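Local coordinates for copper homeostasis operon regulatory protein (Thermus thermophilus, PDB 3AAI) that probably binds operator DNA and represses transcription of a copper homeostasis operon, as a metal-sensing regulator of the CsoR family, at residues A[19-33]-A[44-58]. Residues are numbered along the deposited sequence; the frame is centred on the assembly and turned at random.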
ATOM      1  N   ARG A  19       7.144 -17.932 -11.778  1.00 31.78           N
ATOM      2  CA  ARG A  19       6.926 -16.496 -11.733  1.00 29.94           C
ATOM      3  C   ARG A  19       7.972 -15.787 -10.885  1.00 33.50           C
ATOM      4  O   ARG A  19       8.412 -14.685 -11.215  1.00 33.54           O
ATOM      5  CB  ARG A  19       5.525 -16.192 -11.200  1.00 41.07           C
ATOM      6  CG  ARG A  19       4.433 -16.989 -11.898  1.00 53.68           C
ATOM      7  CD  ARG A  19       3.070 -16.354 -11.712  1.00 50.37           C
ATOM      8  NE  ARG A  19       3.013 -15.065 -12.388  1.00 63.39           N
ATOM      9  CZ  ARG A  19       1.918 -14.321 -12.503  1.00 63.49           C
ATOM     10  NH1 ARG A  19       0.770 -14.735 -11.981  1.00 59.69           N
ATOM     11  NH2 ARG A  19       1.978 -13.160 -13.144  1.00 49.46           N
ATOM     12  N   LEU A  20       8.397 -16.425  -9.803  1.00 29.68           N
ATOM     13  CA  LEU A  20       9.377 -15.800  -8.940  1.00 30.10           C
ATOM     14  C   LEU A  20      10.779 -15.863  -9.517  1.00 28.07           C
ATOM     15  O   LEU A  20      11.633 -15.046  -9.179  1.00 27.50           O
ATOM     16  CB  LEU A  20       9.328 -16.434  -7.550  1.00 29.26           C
ATOM     17  CG  LEU A  20       8.036 -16.129  -6.785  1.00 29.21           C
ATOM     18  CD1 LEU A  20       8.076 -16.829  -5.441  1.00 28.05           C
ATOM     19  CD2 LEU A  20       7.891 -14.619  -6.601  1.00 33.61           C
ATOM     20  N   LEU A  21      11.018 -16.842 -10.384  1.00 28.35           N
ATOM     21  CA  LEU A  21      12.324 -16.975 -11.020  1.00 30.85           C
ATOM     22  C   LEU A  21      12.506 -15.775 -11.961  1.00 21.59           C
ATOM     23  O   LEU A  21      13.572 -15.174 -12.009  1.00 30.53           O
ATOM     24  CB  LEU A  21      12.408 -18.292 -11.802  1.00 33.56           C
ATOM     25  CG  LEU A  21      13.783 -18.610 -12.403  1.00 39.84           C
ATOM     26  CD1 LEU A  21      14.828 -18.609 -11.296  1.00 37.46           C
ATOM     27  CD2 LEU A  21      13.751 -19.968 -13.104  1.00 39.08           C
ATOM     28  N   SER A  22      11.449 -15.411 -12.679  1.00 27.95           N
ATOM     29  CA  SER A  22      11.514 -14.260 -13.574  1.00 34.99           C
ATOM     30  C   SER A  22      11.641 -12.989 -12.744  1.00 33.40           C
ATOM     31  O   SER A  22      12.431 -12.103 -13.065  1.00 36.63           O
ATOM     32  CB  SER A  22      10.260 -14.180 -14.446  1.00 35.53           C
ATOM     33  OG  SER A  22      10.169 -15.303 -15.300  1.00 41.60           O
ATOM     34  N   ALA A  23      10.863 -12.904 -11.670  1.00 34.31           N
ATOM     35  CA  ALA A  23      10.916 -11.736 -10.799  1.00 31.81           C
ATOM     36  C   ALA A  23      12.356 -11.541 -10.332  1.00 31.35           C
ATOM     37  O   ALA A  23      12.875 -10.424 -10.337  1.00 33.59           O
ATOM     38  CB  ALA A  23       9.987 -11.931  -9.604  1.00 32.61           C
ATOM     39  N   LYS A  24      13.003 -12.634  -9.933  1.00 28.44           N
ATOM     40  CA  LYS A  24      14.393 -12.570  -9.479  1.00 32.15           C
ATOM     41  C   LYS A  24      15.303 -12.097 -10.622  1.00 31.24           C
ATOM     42  O   LYS A  24      16.212 -11.292 -10.419  1.00 27.59           O
ATOM     43  CB  LYS A  24      14.852 -13.942  -8.977  1.00 38.13           C
ATOM     44  CG  LYS A  24      16.357 -14.072  -8.832  1.00 45.13           C
ATOM     45  CD  LYS A  24      16.759 -15.507  -8.577  1.00 51.48           C
ATOM     46  CE  LYS A  24      18.209 -15.744  -8.948  1.00 60.08           C
ATOM     47  NZ  LYS A  24      18.434 -15.574 -10.410  1.00 63.60           N
ATOM     48  N   GLY A  25      15.058 -12.606 -11.825  1.00 27.43           N
ATOM     49  CA  GLY A  25      15.849 -12.175 -12.970  1.00 34.64           C
ATOM     50  C   GLY A  25      15.668 -10.674 -13.184  1.00 30.83           C
ATOM     51  O   GLY A  25      16.616  -9.959 -13.497  1.00 32.53           O
ATOM     52  N   HIS A  26      14.438 -10.197 -13.012  1.00 27.60           N
ATOM     53  CA  HIS A  26      14.123  -8.773 -13.160  1.00 29.68           C
ATOM     54  C   HIS A  26      14.868  -7.992 -12.076  1.00 31.06           C
ATOM     55  O   HIS A  26      15.444  -6.929 -12.329  1.00 28.94           O
ATOM     56  CB  HIS A  26      12.611  -8.562 -13.005  1.00 31.41           C
ATOM     57  CG  HIS A  26      12.119  -7.238 -13.505  1.00 26.77           C
ATOM     58  ND1 HIS A  26      10.782  -6.976 -13.717  1.00 32.32           N
ATOM     59  CD2 HIS A  26      12.781  -6.101 -13.831  1.00 31.34           C
ATOM     60  CE1 HIS A  26      10.642  -5.736 -14.152  1.00 26.32           C
ATOM     61  NE2 HIS A  26      11.839  -5.184 -14.230  1.00 29.12           N
ATOM     62  N   LEU A  27      14.870  -8.536 -10.864  1.00 29.30           N
ATOM     63  CA  LEU A  27      15.536  -7.892  -9.741  1.00 31.77           C
ATOM     64  C   LEU A  27      17.025  -7.690 -10.018  1.00 29.27           C
ATOM     65  O   LEU A  27      17.592  -6.648  -9.672  1.00 29.46           O
ATOM     66  CB  LEU A  27      15.335  -8.727  -8.468  1.00 32.52           C
ATOM     67  CG  LEU A  27      15.496  -8.018  -7.122  1.00 46.87           C
ATOM     68  CD1 LEU A  27      14.715  -6.704  -7.136  1.00 44.93           C
ATOM     69  CD2 LEU A  27      14.981  -8.936  -5.997  1.00 44.07           C
ATOM     70  N   GLU A  28      17.665  -8.672 -10.646  1.00 25.88           N
ATOM     71  CA  GLU A  28      19.085  -8.548 -10.969  1.00 33.19           C
ATOM     72  C   GLU A  28      19.309  -7.441 -11.995  1.00 31.78           C
ATOM     73  O   GLU A  28      20.384  -6.840 -12.051  1.00 29.71           O
ATOM     74  CB  GLU A  28      19.639  -9.864 -11.519  1.00 38.47           C
ATOM     75  CG  GLU A  28      19.564 -11.007 -10.546  1.00 48.01           C
ATOM     76  CD  GLU A  28      20.347 -12.212 -11.014  1.00 52.04           C
ATOM     77  OE1 GLU A  28      21.569 -12.069 -11.237  1.00 50.96           O
ATOM     78  OE2 GLU A  28      19.740 -13.296 -11.155  1.00 58.56           O
ATOM     79  N   GLY A  29      18.297  -7.189 -12.819  1.00 29.74           N
ATOM     80  CA  GLY A  29      18.411  -6.129 -13.804  1.00 29.58           C
ATOM     81  C   GLY A  29      18.473  -4.779 -13.106  1.00 26.23           C
ATOM     82  O   GLY A  29      19.183  -3.877 -13.542  1.00 29.93           O
ATOM     83  N   ILE A  30      17.726  -4.636 -12.016  1.00 28.41           N
ATOM     84  CA  ILE A  30      17.725  -3.375 -11.282  1.00 29.62           C
ATOM     85  C   ILE A  30      19.091  -3.217 -10.617  1.00 30.53           C
ATOM     86  O   ILE A  30      19.631  -2.108 -10.504  1.00 31.51           O
ATOM     87  CB  ILE A  30      16.605  -3.349 -10.221  1.00 28.42           C
ATOM     88  CG1 ILE A  30      15.250  -3.572 -10.908  1.00 28.90           C
ATOM     89  CG2 ILE A  30      16.617  -2.008  -9.481  1.00 26.47           C
ATOM     90  CD1 ILE A  30      14.053  -3.472  -9.982  1.00 29.19           C
ATOM     91  N   LEU A  31      19.643  -4.346 -10.189  1.00 32.89           N
ATOM     92  CA  LEU A  31      20.955  -4.386  -9.570  1.00 33.92           C
ATOM     93  C   LEU A  31      22.010  -3.899 -10.554  1.00 34.83           C
ATOM     94  O   LEU A  31      22.904  -3.141 -10.180  1.00 35.69           O
ATOM     95  CB  LEU A  31      21.285  -5.814  -9.136  1.00 37.18           C
ATOM     96  CG  LEU A  31      20.819  -6.234  -7.744  1.00 36.88           C
ATOM     97  CD1 LEU A  31      21.039  -7.725  -7.560  1.00 35.13           C
ATOM     98  CD2 LEU A  31      21.602  -5.443  -6.697  1.00 41.96           C
ATOM     99  N   ARG A  32      21.907  -4.330 -11.812  1.00 32.77           N
ATOM    100  CA  ARG A  32      22.875  -3.913 -12.828  1.00 30.03           C
ATOM    101  C   ARG A  32      22.744  -2.416 -13.103  1.00 32.92           C
ATOM    102  O   ARG A  32      23.742  -1.723 -13.297  1.00 33.25           O
ATOM    103  CB  ARG A  32      22.674  -4.684 -14.140  1.00 35.10           C
ATOM    104  CG  ARG A  32      23.929  -4.722 -15.008  1.00 35.41           C
ATOM    105  CD  ARG A  32      23.708  -5.458 -16.318  1.00 38.88           C
ATOM    106  NE  ARG A  32      23.220  -4.557 -17.350  1.00 53.42           N
ATOM    107  CZ  ARG A  32      24.001  -3.929 -18.219  1.00 45.07           C
ATOM    108  NH1 ARG A  32      25.314  -4.115 -18.195  1.00 49.84           N
ATOM    109  NH2 ARG A  32      23.469  -3.095 -19.097  1.00 47.65           N
HETATM  110  N   MSE A  33      21.508  -1.926 -13.124  1.00 28.92           N
HETATM  111  CA  MSE A  33      21.246  -0.510 -13.358  1.00 32.83           C
HETATM  112  C   MSE A  33      21.947   0.340 -12.298  1.00 35.27           C
HETATM  113  O   MSE A  33      22.560   1.357 -12.612  1.00 35.17           O
HETATM  114  CB  MSE A  33      19.744  -0.232 -13.307  1.00 30.08           C
HETATM  115  CG  MSE A  33      18.959  -0.845 -14.458  1.00 40.49           C
HETATM  116 SE   MSE A  33      17.055  -0.626 -14.235  1.00 48.04          SE
HETATM  117  CE  MSE A  33      16.878   1.184 -14.909  1.00 43.79           C
ATOM    118  N   VAL A  44      14.433   3.426 -12.632  1.00 32.10           N
ATOM    119  CA  VAL A  44      14.681   2.522 -11.518  1.00 33.73           C
ATOM    120  C   VAL A  44      13.426   2.414 -10.653  1.00 34.17           C
ATOM    121  O   VAL A  44      13.074   1.321 -10.199  1.00 32.46           O
ATOM    122  CB  VAL A  44      15.870   3.001 -10.651  1.00 31.40           C
ATOM    123  CG1 VAL A  44      15.927   2.204  -9.343  1.00 38.55           C
ATOM    124  CG2 VAL A  44      17.166   2.798 -11.410  1.00 30.84           C
ATOM    125  N   LEU A  45      12.748   3.540 -10.424  1.00 33.83           N
ATOM    126  CA  LEU A  45      11.524   3.523  -9.621  1.00 31.50           C
ATOM    127  C   LEU A  45      10.469   2.686 -10.332  1.00 30.76           C
ATOM    128  O   LEU A  45       9.744   1.911  -9.702  1.00 33.10           O
ATOM    129  CB  LEU A  45      10.990   4.941  -9.391  1.00 37.78           C
ATOM    130  CG  LEU A  45      11.846   5.844  -8.496  1.00 45.38           C
ATOM    131  CD1 LEU A  45      11.158   7.201  -8.341  1.00 41.46           C
ATOM    132  CD2 LEU A  45      12.057   5.179  -7.132  1.00 31.70           C
ATOM    133  N   LYS A  46      10.394   2.837 -11.651  1.00 32.32           N
ATOM    134  CA  LYS A  46       9.436   2.070 -12.440  1.00 33.89           C
ATOM    135  C   LYS A  46       9.758   0.580 -12.444  1.00 28.29           C
ATOM    136  O   LYS A  46       8.853  -0.254 -12.380  1.00 33.17           O
ATOM    137  CB  LYS A  46       9.391   2.582 -13.880  1.00 33.25           C
ATOM    138  CG  LYS A  46       8.650   3.906 -14.037  1.00 43.50           C
ATOM    139  CD  LYS A  46       8.450   4.246 -15.504  1.00 43.43           C
ATOM    140  CE  LYS A  46       7.707   5.555 -15.671  1.00 50.73           C
ATOM    141  NZ  LYS A  46       7.547   5.903 -17.107  1.00 49.42           N
ATOM    142  N   GLN A  47      11.038   0.238 -12.544  1.00 28.12           N
ATOM    143  CA  GLN A  47      11.417  -1.176 -12.548  1.00 34.16           C
ATOM    144  C   GLN A  47      11.040  -1.792 -11.193  1.00 31.59           C
ATOM    145  O   GLN A  47      10.483  -2.891 -11.132  1.00 28.53           O
ATOM    146  CB  GLN A  47      12.924  -1.340 -12.799  1.00 26.73           C
ATOM    147  CG  GLN A  47      13.423  -0.877 -14.177  1.00 33.50           C
ATOM    148  CD  GLN A  47      12.862  -1.693 -15.338  1.00 39.24           C
ATOM    149  OE1 GLN A  47      12.362  -2.808 -15.157  1.00 27.55           O
ATOM    150  NE2 GLN A  47      12.957  -1.145 -16.541  1.00 36.30           N
ATOM    151  N   LEU A  48      11.335  -1.074 -10.111  1.00 28.10           N
ATOM    152  CA  LEU A  48      11.026  -1.555  -8.768  1.00 27.60           C
ATOM    153  C   LEU A  48       9.535  -1.815  -8.604  1.00 33.11           C
ATOM    154  O   LEU A  48       9.128  -2.848  -8.063  1.00 31.86           O
ATOM    155  CB  LEU A  48      11.481  -0.539  -7.718  1.00 28.92           C
ATOM    156  CG  LEU A  48      12.980  -0.482  -7.450  1.00 29.04           C
ATOM    157  CD1 LEU A  48      13.292   0.731  -6.586  1.00 30.78           C
ATOM    158  CD2 LEU A  48      13.434  -1.782  -6.781  1.00 30.40           C
ATOM    159  N   LYS A  49       8.722  -0.873  -9.075  1.00 33.19           N
ATOM    160  CA  LYS A  49       7.280  -1.015  -8.976  1.00 30.09           C
ATOM    161  C   LYS A  49       6.807  -2.186  -9.819  1.00 34.39           C
ATOM    162  O   LYS A  49       5.824  -2.849  -9.478  1.00 29.69           O
ATOM    163  CB  LYS A  49       6.576   0.277  -9.412  1.00 38.82           C
ATOM    164  CG  LYS A  49       6.755   1.430  -8.435  1.00 53.03           C
ATOM    165  CD  LYS A  49       6.219   1.069  -7.052  1.00 58.16           C
ATOM    166  CE  LYS A  49       6.657   2.073  -5.993  1.00 62.99           C
ATOM    167  NZ  LYS A  49       6.143   3.444  -6.260  1.00 67.36           N
ATOM    168  N   ALA A  50       7.509  -2.436 -10.923  1.00 30.33           N
ATOM    169  CA  ALA A  50       7.172  -3.536 -11.815  1.00 29.47           C
ATOM    170  C   ALA A  50       7.456  -4.859 -11.099  1.00 29.81           C
ATOM    171  O   ALA A  50       6.645  -5.784 -11.140  1.00 33.56           O
ATOM    172  CB  ALA A  50       7.997  -3.435 -13.123  1.00 23.87           C
ATOM    173  N   VAL A  51       8.611  -4.949 -10.449  1.00 30.24           N
ATOM    174  CA  VAL A  51       8.968  -6.153  -9.711  1.00 34.57           C
ATOM    175  C   VAL A  51       7.987  -6.343  -8.557  1.00 32.79           C
ATOM    176  O   VAL A  51       7.554  -7.465  -8.280  1.00 33.47           O
ATOM    177  CB  VAL A  51      10.410  -6.074  -9.164  1.00 37.61           C
ATOM    178  CG1 VAL A  51      10.697  -7.261  -8.240  1.00 34.42           C
ATOM    179  CG2 VAL A  51      11.397  -6.085 -10.329  1.00 33.81           C
ATOM    180  N   GLU A  52       7.628  -5.247  -7.896  1.00 29.78           N
ATOM    181  CA  GLU A  52       6.681  -5.324  -6.788  1.00 35.88           C
ATOM    182  C   GLU A  52       5.352  -5.865  -7.297  1.00 34.54           C
ATOM    183  O   GLU A  52       4.679  -6.630  -6.605  1.00 29.55           O
ATOM    184  CB  GLU A  52       6.469  -3.943  -6.153  1.00 37.97           C
ATOM    185  CG  GLU A  52       7.744  -3.332  -5.594  1.00 54.13           C
ATOM    186  CD  GLU A  52       7.504  -2.048  -4.821  1.00 60.80           C
ATOM    187  OE1 GLU A  52       6.824  -1.142  -5.348  1.00 62.05           O
ATOM    188  OE2 GLU A  52       8.009  -1.945  -3.685  1.00 61.18           O
ATOM    189  N   GLY A  53       4.985  -5.478  -8.518  1.00 36.78           N
ATOM    190  CA  GLY A  53       3.740  -5.952  -9.105  1.00 30.06           C
ATOM    191  C   GLY A  53       3.766  -7.447  -9.392  1.00 35.19           C
ATOM    192  O   GLY A  53       2.774  -8.149  -9.185  1.00 32.99           O
ATOM    193  N   ALA A  54       4.900  -7.946  -9.876  1.00 26.60           N
ATOM    194  CA  ALA A  54       5.021  -9.365 -10.172  1.00 34.78           C
ATOM    195  C   ALA A  54       4.919 -10.182  -8.876  1.00 33.57           C
ATOM    196  O   ALA A  54       4.332 -11.262  -8.857  1.00 32.52           O
ATOM    197  CB  ALA A  54       6.348  -9.640 -10.879  1.00 32.94           C
ATOM    198  N   LEU A  55       5.493  -9.658  -7.798  1.00 27.56           N
ATOM    199  CA  LEU A  55       5.456 -10.332  -6.504  1.00 32.36           C
ATOM    200  C   LEU A  55       4.015 -10.370  -6.012  1.00 30.06           C
ATOM    201  O   LEU A  55       3.542 -11.401  -5.533  1.00 36.39           O
ATOM    202  CB  LEU A  55       6.348  -9.599  -5.492  1.00 26.55           C
ATOM    203  CG  LEU A  55       7.842  -9.551  -5.838  1.00 38.11           C
ATOM    204  CD1 LEU A  55       8.578  -8.729  -4.794  1.00 40.22           C
ATOM    205  CD2 LEU A  55       8.418 -10.960  -5.906  1.00 31.02           C
ATOM    206  N   ASP A  56       3.320  -9.245  -6.152  1.00 33.54           N
ATOM    207  CA  ASP A  56       1.917  -9.127  -5.760  1.00 32.84           C
ATOM    208  C   ASP A  56       1.049 -10.159  -6.479  1.00 37.18           C
ATOM    209  O   ASP A  56       0.175 -10.775  -5.868  1.00 34.79           O
ATOM    210  CB  ASP A  56       1.393  -7.730  -6.089  1.00 44.29           C
ATOM    211  CG  ASP A  56       1.650  -6.734  -4.981  1.00 52.61           C
ATOM    212  OD1 ASP A  56       1.585  -5.516  -5.253  1.00 58.64           O
ATOM    213  OD2 ASP A  56       1.904  -7.168  -3.838  1.00 64.92           O
ATOM    214  N   ARG A  57       1.281 -10.338  -7.778  1.00 33.13           N
ATOM    215  CA  ARG A  57       0.509 -11.308  -8.554  1.00 35.96           C
ATOM    216  C   ARG A  57       0.728 -12.739  -8.061  1.00 37.14           C
ATOM    217  O   ARG A  57      -0.182 -13.570  -8.115  1.00 33.26           O
ATOM    218  CB  ARG A  57       0.852 -11.206 -10.047  1.00 38.01           C
ATOM    219  CG  ARG A  57       0.321  -9.931 -10.697  1.00 47.34           C
ATOM    220  CD  ARG A  57       0.385  -9.998 -12.217  1.00 53.06           C
ATOM    221  NE  ARG A  57       1.748  -9.886 -12.734  1.00 51.63           N
ATOM    222  CZ  ARG A  57       2.458  -8.762 -12.740  1.00 55.68           C
ATOM    223  NH1 ARG A  57       3.691  -8.760 -13.233  1.00 54.05           N
ATOM    224  NH2 ARG A  57       1.938  -7.639 -12.260  1.00 47.85           N
ATOM    225  N   VAL A  58       1.936 -13.033  -7.594  1.00 34.04           N
ATOM    226  CA  VAL A  58       2.211 -14.363  -7.071  1.00 34.07           C
ATOM    227  C   VAL A  58       1.496 -14.503  -5.721  1.00 31.95           C
ATOM    228  O   VAL A  58       0.872 -15.524  -5.445  1.00 33.29           O
ATOM    229  CB  VAL A  58       3.720 -14.597  -6.882  1.00 35.05           C
ATOM    230  CG1 VAL A  58       3.955 -15.941  -6.182  1.00 37.33           C
ATOM    231  CG2 VAL A  58       4.415 -14.596  -8.246  1.00 34.51           C
TER
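The His26 ring carries Val51 on one face, with CG2 3.6 Å from the ring centroid in a CH-pi contact, and takes Gln47 at its edge. His26 NE2 donates to Gln47 OE1 at 2.6 Å, almost straight and nearly in line with the amide C=O, while the amide plane stands 70° from the ring. With CG anti to the backbone N (chi1 -164°), the imidazole reaches across to helix 41-69. With an alanine here, Gln47 OE1 would probably lose its ring N-H donor, and Val51 CG2 the imidazole face it packs on. At the edge of the Arg57 guanidinium lies Arg19 NH2, 3.3 Å from Arg57 NE, two donors of like charge that do not bond; Gly53 O and Ala54 CA lie over one face. Segments 19-33 and 44-58 run antiparallel at 167°, their axes coming within 9.7 Å, and this hairpin pairs with a second subunit, whose Leu31 packs on Leu20, consistent with the four-helix bundle of the CsoR dimer. Knobs-into-holes packing interlocks them: Val51 enters among Ala23, His26, Leu27 and Ile30, and Ile30 among Val44, Gln47, Leu48 and Val51. Selenomethionine Met33 lays SE 3.6 Å from Gln47 CG, and at the other end Val58 CG2 meets Arg19 CB at 3.5 Å.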